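Local coordinates for putative tRNA (Adenine(37)-N6)-methyltransferase (Pseudomonas aeruginosa, PDB 7BTU), which probably transfers a methyl group from S-adenosyl-L-methionine to threonylcarbamoyladenosine at position 37 of tRNA, at residues I161-S166 against D226-L231; D215-H219 against V230-G235. The contacts are given in a common frame with arbitrary orientation. Residue numbers count along the deposited sequence, not the author numbering.

Contacts 1 and 2 lie on the two edges of strand 227-234 in the C-terminal mixed sheet: 161-166 pairs with its first half in parallel, 215-219 with its second half antiparallel. Their centres are about 13 Å apart and they share Val230 and Leu231. Both are partly buried, each with a buried apolar face against helix 184-193 (Ile228 and Val230, beside Trp165, in contact 1; Leu216, Val218 and Val233 in contact 2) and a more open one where Ala162, Leu227 and Ala234 accompany the polar groups: a Glu164-Arg229 salt bridge in contact 1, a His219-Asp232 hydrogen bond in contact 2. Contact 1 buries more, 680 against 459 Å², and ends at an N-cap; contact 2 contains a beta bulge.

Contact 1: I161-S166 against D226-L231; sequences IAVEWS and DLIRVL
Val230 (t) is the apolar centre: its CG2 sits over the six-membered ring of Trp165 (chi1 m, chi2 84°) in a CH-pi contact, 3.8 Å from the centroid, and lies 3.8 Å from Val163 CG1. Beyond Val163 and Ile228, Ile161 from the preceding loop adds its CD1, 4.0 Å from Ile228 CD1; Ile188 and Leu192 of helix 184-193 pack on this face. Strands 162-165 and 227-231 run parallel, extended up to Leu231 (-95/-45°), their axes 4.6 Å apart at -29°, pairing Val163 with Ile228, Glu164 with Arg229 and Trp165 with Val230. Hydrogen bonds run Ile228 N-Ala162 O (2.9 Å), Glu164 N-Ile228 O (2.8 Å), Val230 N-Glu164 O (2.8 Å) and Ser166 N-Val230 O (3.0 Å). Strand 162-165, outermost within this chain, joins the mixed sheet through this pairing, and Ser166 (p) N-caps helix 167-180 through Ala169 N, its OG 2.9 Å from Leu231 O. On the other face, Ala162 CB meets Leu227 CD1 (3.9 Å) and Glu164 (p) sends OE1 to Arg229 NH1 in a long salt bridge (3.5 Å). One water bridges Trp165 O (2.6 Å) and Arg229 NH1 (2.9 Å), another Ala162 N (2.9 Å) and Asp226 O (2.6 Å).

Contact 2: D215-H219 against V230-G235; sequences DLDVH and VLDVAG
His219 and Asp232 face each other across a hydrogen-bonded antiparallel pair. With His219 at chi1 m and chi2 104°, and Asp232 at chi1 p and chi2 61°, His219 ND1 donates to Asp232 OD1 over 2.8 Å, the carboxylate oxygen lying near the ring plane. On the opposite face Val218 (t), Val233 (t) and Leu216 (m, t) interlock: Leu216 CD1 is 3.7 Å and Val218 CG2 4.1 Å from Val233 CG1, while Val218 CG1 reaches Val230 CG1 (t rotamer) at 4.0 Å. Ile188 of helix 184-193 packs on Val218 and Val233.

The strands, extended apart from the bulge, have axes 4.7 Å apart at closest approach and 177° between directions; they form a beta hairpin, 216-222 with 227-234. Asp217 and Ala234 exchange two backbone hydrogen bonds, Asp217 N to Ala234 O at 2.8 Å and Ala234 N to Asp217 O at 2.9 Å; Val218-Val233 is the non-hydrogen-bonded pair. At His219 a classic beta bulge intervenes: Leu231 (phi/psi -95/-45°) and Asp232 both face it. His219 O accepts from Leu231 N (2.7 Å) and weakly from Asp232 N (3.4 Å), whereas His219 N donates to Asp232 O (3.0 Å).

Asp215 (chi1 p) turns its carboxylate to Arg179 in a salt bridge. Beside it Gly235 has phi 165°, where a CB would jam against Ala234 O and fall 2.6 Å from Asp215 O, so no side chain would fit.

Contact 1: I161-S166 against D226-L231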
loop_
_atom_site.group_PDB
_atom_site.type_symbol
_atom_site.label_atom_id
_atom_site.label_comp_id
_atom_site.label_asym_id
_atom_site.label_seq_id
_atom_site.Cartn_x
_atom_site.Cartn_y
_atom_site.Cartn_z
ATOM N N ILE B 161 7.209 -24.316 10.323
ATOM C CA ILE B 161 7.982 -25.404 10.929
ATOM C C ILE B 161 7.525 -25.529 12.368
ATOM O O ILE B 161 7.277 -24.511 13.029
ATOM C CB ILE B 161 9.502 -25.105 10.883
ATOM C CG1 ILE B 161 9.918 -24.509 9.545
ATOM C CG2 ILE B 161 10.366 -26.318 11.180
ATOM C CD1 ILE B 161 11.347 -23.942 9.533
ATOM N N ALA B 162 7.470 -26.764 12.863
ATOM C CA ALA B 162 7.179 -26.998 14.269
ATOM C C ALA B 162 8.320 -26.468 15.132
ATOM O O ALA B 162 9.501 -26.532 14.745
ATOM C CB ALA B 162 6.998 -28.489 14.541
ATOM N N VAL B 163 7.963 -26.023 16.328
ATOM C CA VAL B 163 8.898 -25.465 17.292
ATOM C C VAL B 163 8.709 -26.177 18.624
ATOM O O VAL B 163 7.620 -26.123 19.192
ATOM C CB VAL B 163 8.676 -23.956 17.476
ATOM C CG1 VAL B 163 9.549 -23.455 18.648
ATOM C CG2 VAL B 163 8.997 -23.196 16.161
ATOM N N GLU B 164 9.775 -26.763 19.167
ATOM C CA GLU B 164 9.760 -27.279 20.541
ATOM C C GLU B 164 10.737 -26.462 21.392
ATOM O O GLU B 164 11.545 -25.686 20.879
ATOM C CB GLU B 164 10.106 -28.783 20.592
ATOM C CG GLU B 164 11.462 -29.024 20.050
ATOM C CD GLU B 164 11.962 -30.458 20.240
ATOM O OE1 GLU B 164 13.200 -30.611 20.374
ATOM O OE2 GLU B 164 11.121 -31.386 20.277
ATOM N N TRP B 165 10.658 -26.650 22.705
ATOM C CA TRP B 165 11.342 -25.824 23.701
ATOM C C TRP B 165 12.179 -26.676 24.636
ATOM O O TRP B 165 11.678 -27.684 25.145
ATOM C CB TRP B 165 10.299 -25.102 24.567
ATOM C CG TRP B 165 9.579 -24.004 23.836
ATOM C CD1 TRP B 165 8.484 -24.111 23.016
ATOM C CD2 TRP B 165 9.926 -22.611 23.895
ATOM N NE1 TRP B 165 8.161 -22.834 22.512
ATOM C CE2 TRP B 165 9.019 -21.915 23.071
ATOM C CE3 TRP B 165 10.956 -21.903 24.536
ATOM C CZ2 TRP B 165 9.076 -20.545 22.910
ATOM C CZ3 TRP B 165 11.030 -20.521 24.363
ATOM C CH2 TRP B 165 10.103 -19.863 23.533
ATOM N N SER B 166 13.428 -26.295 24.884
ATOM C CA SER B 166 14.101 -26.775 26.091
ATOM C C SER B 166 13.405 -26.222 27.331
ATOM O O SER B 166 12.858 -25.118 27.310
ATOM C CB SER B 166 15.557 -26.377 26.123
ATOM O OG SER B 166 15.656 -24.971 26.360
ATOM N N ASP B 226 12.638 -30.606 9.851
ATOM C CA ASP B 226 11.310 -30.017 10.008
ATOM C C ASP B 226 10.990 -29.661 11.462
ATOM O O ASP B 226 9.819 -29.574 11.846
ATOM C CB ASP B 226 10.257 -30.962 9.428
ATOM C CG ASP B 226 10.308 -32.350 10.048
ATOM O OD1 ASP B 226 11.228 -32.626 10.854
ATOM O OD2 ASP B 226 9.427 -33.175 9.713
ATOM N N LEU B 227 12.002 -29.433 12.283
ATOM C CA LEU B 227 11.739 -29.122 13.676
ATOM C C LEU B 227 12.814 -28.176 14.168
ATOM O O LEU B 227 14.006 -28.395 13.921
ATOM C CB LEU B 227 11.697 -30.408 14.535
ATOM C CG LEU B 227 11.527 -30.279 16.057
ATOM C CD1 LEU B 227 10.168 -29.680 16.414
ATOM C CD2 LEU B 227 11.682 -31.705 16.774
ATOM N N ILE B 228 12.370 -27.123 14.832
ATOM C CA ILE B 228 13.236 -26.187 15.519
ATOM C C ILE B 228 13.098 -26.400 17.011
ATOM O O ILE B 228 11.987 -26.601 17.525
ATOM C CB ILE B 228 12.871 -24.749 15.116
ATOM C CG1 ILE B 228 13.374 -24.489 13.674
ATOM C CG2 ILE B 228 13.453 -23.793 16.119
ATOM C CD1 ILE B 228 13.039 -23.067 13.100
ATOM N N ARG B 229 14.213 -26.316 17.719
ATOM C CA ARG B 229 14.217 -26.414 19.169
ATOM C C ARG B 229 14.831 -25.157 19.748
ATOM O O ARG B 229 15.931 -24.775 19.353
ATOM C CB ARG B 229 14.983 -27.691 19.619
ATOM C CG ARG B 229 15.413 -27.666 21.099
ATOM C CD ARG B 229 16.526 -28.808 21.391
ATOM N NE ARG B 229 16.913 -28.902 22.808
ATOM C CZ ARG B 229 16.062 -29.351 23.714
ATOM N NH1 ARG B 229 14.870 -29.718 23.300
ATOM N NH2 ARG B 229 16.376 -29.460 25.011
ATOM N N VAL B 230 14.093 -24.464 20.642
ATOM C CA VAL B 230 14.640 -23.268 21.280
ATOM C C VAL B 230 15.562 -23.721 22.393
ATOM O O VAL B 230 15.149 -24.486 23.286
ATOM C CB VAL B 230 13.519 -22.344 21.863
ATOM C CG1 VAL B 230 14.119 -20.989 22.286
ATOM C CG2 VAL B 230 12.378 -22.127 20.858
ATOM N N LEU B 231 16.795 -23.211 22.390
ATOM C CA LEU B 231 17.769 -23.669 23.371
ATOM C C LEU B 231 17.800 -22.754 24.599
ATOM O O LEU B 231 17.883 -23.227 25.726
ATOM C CB LEU B 231 19.157 -23.705 22.721
ATOM C CG LEU B 231 19.316 -24.700 21.579
ATOM C CD1 LEU B 231 20.575 -24.372 20.747
ATOM C CD2 LEU B 231 19.490 -26.091 22.222
HETATM O O HOH W 1 7.470 -28.957 10.926
HETATM O O HOH W 2 12.499 -30.172 24.881
#

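Contact 2: D215-H219 against V230-G235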
loop_
_atom_site.group_PDB
_atom_site.type_symbol
_atom_site.label_atom_id
_atom_site.label_comp_id
_atom_site.label_asym_id
_atom_site.label_seq_id
_atom_site.Cartn_x
_atom_site.Cartn_y
_atom_site.Cartn_z
ATOM N N ASP B 215 15.226 -6.912 23.721
ATOM C CA ASP B 215 16.606 -6.824 24.195
ATOM C C ASP B 215 17.180 -8.212 24.475
ATOM O O ASP B 215 18.073 -8.363 25.319
ATOM C CB ASP B 215 16.721 -5.912 25.430
ATOM C CG ASP B 215 15.838 -6.385 26.607
ATOM O OD1 ASP B 215 15.219 -7.470 26.498
ATOM O OD2 ASP B 215 15.746 -5.675 27.628
ATOM N N LEU B 216 16.656 -9.226 23.795
ATOM C CA LEU B 216 17.020 -10.623 24.055
ATOM C C LEU B 216 17.862 -11.205 22.918
ATOM O O LEU B 216 17.724 -10.801 21.762
ATOM C CB LEU B 216 15.773 -11.499 24.210
ATOM C CG LEU B 216 14.583 -10.945 25.013
ATOM C CD1 LEU B 216 13.450 -11.952 24.943
ATOM C CD2 LEU B 216 15.041 -10.802 26.434
ATOM N N ASP B 217 18.680 -12.226 23.253
ATOM C CA ASP B 217 19.310 -13.117 22.274
ATOM C C ASP B 217 18.663 -14.490 22.448
ATOM O O ASP B 217 18.594 -15.005 23.558
ATOM C CB ASP B 217 20.823 -13.219 22.490
ATOM C CG ASP B 217 21.514 -11.868 22.327
ATOM O OD1 ASP B 217 21.345 -11.230 21.261
ATOM O OD2 ASP B 217 22.220 -11.452 23.260
ATOM N N VAL B 218 18.116 -15.032 21.375
ATOM C CA VAL B 218 17.381 -16.301 21.395
ATOM C C VAL B 218 18.218 -17.256 20.572
ATOM O O VAL B 218 18.613 -16.905 19.447
ATOM C CB VAL B 218 15.973 -16.130 20.794
ATOM C CG1 VAL B 218 15.201 -17.496 20.718
ATOM C CG2 VAL B 218 15.163 -15.106 21.660
ATOM N N HIS B 219 18.514 -18.436 21.119
ATOM C CA HIS B 219 19.323 -19.403 20.389
ATOM C C HIS B 219 18.496 -20.642 20.136
ATOM O O HIS B 219 17.674 -21.031 20.984
ATOM C CB HIS B 219 20.611 -19.771 21.137
ATOM C CG HIS B 219 21.495 -18.591 21.338
ATOM N ND1 HIS B 219 21.618 -17.953 22.553
ATOM C CD2 HIS B 219 22.230 -17.873 20.457
ATOM C CE1 HIS B 219 22.421 -16.911 22.418
ATOM N NE2 HIS B 219 22.815 -16.854 21.159
ATOM N N VAL B 230 14.093 -24.464 20.642
ATOM C CA VAL B 230 14.640 -23.268 21.280
ATOM C C VAL B 230 15.562 -23.721 22.393
ATOM O O VAL B 230 15.149 -24.486 23.286
ATOM C CB VAL B 230 13.519 -22.344 21.863
ATOM C CG1 VAL B 230 14.119 -20.989 22.286
ATOM C CG2 VAL B 230 12.378 -22.127 20.858
ATOM N N LEU B 231 16.795 -23.211 22.390
ATOM C CA LEU B 231 17.769 -23.669 23.371
ATOM C C LEU B 231 17.800 -22.754 24.599
ATOM O O LEU B 231 17.883 -23.227 25.726
ATOM C CB LEU B 231 19.157 -23.705 22.721
ATOM C CG LEU B 231 19.316 -24.700 21.579
ATOM C CD1 LEU B 231 20.575 -24.372 20.747
ATOM C CD2 LEU B 231 19.490 -26.091 22.222
ATOM N N ASP B 232 17.799 -21.441 24.391
ATOM C CA ASP B 232 17.946 -20.517 25.522
ATOM C C ASP B 232 17.474 -19.139 25.076
ATOM O O ASP B 232 17.358 -18.869 23.876
ATOM C CB ASP B 232 19.371 -20.452 26.059
ATOM C CG ASP B 232 20.311 -19.712 25.118
ATOM O OD1 ASP B 232 20.097 -18.536 24.847
ATOM O OD2 ASP B 232 21.269 -20.313 24.634
ATOM N N VAL B 233 17.186 -18.289 26.057
ATOM C CA VAL B 233 16.703 -16.912 25.846
ATOM C C VAL B 233 17.471 -16.101 26.871
ATOM O O VAL B 233 17.360 -16.367 28.072
ATOM C CB VAL B 233 15.198 -16.759 26.077
ATOM C CG1 VAL B 233 14.784 -15.262 25.769
ATOM C CG2 VAL B 233 14.434 -17.671 25.135
ATOM N N ALA B 234 18.340 -15.221 26.417
ATOM C CA ALA B 234 19.184 -14.467 27.347
ATOM C C ALA B 234 19.017 -12.976 27.108
ATOM O O ALA B 234 18.755 -12.561 25.984
ATOM C CB ALA B 234 20.645 -14.836 27.167
ATOM N N GLY B 235 19.173 -12.161 28.154
ATOM C CA GLY B 235 19.187 -10.716 27.942
ATOM C C GLY B 235 19.017 -9.784 29.132
ATOM O O GLY B 235 18.768 -8.564 28.966
#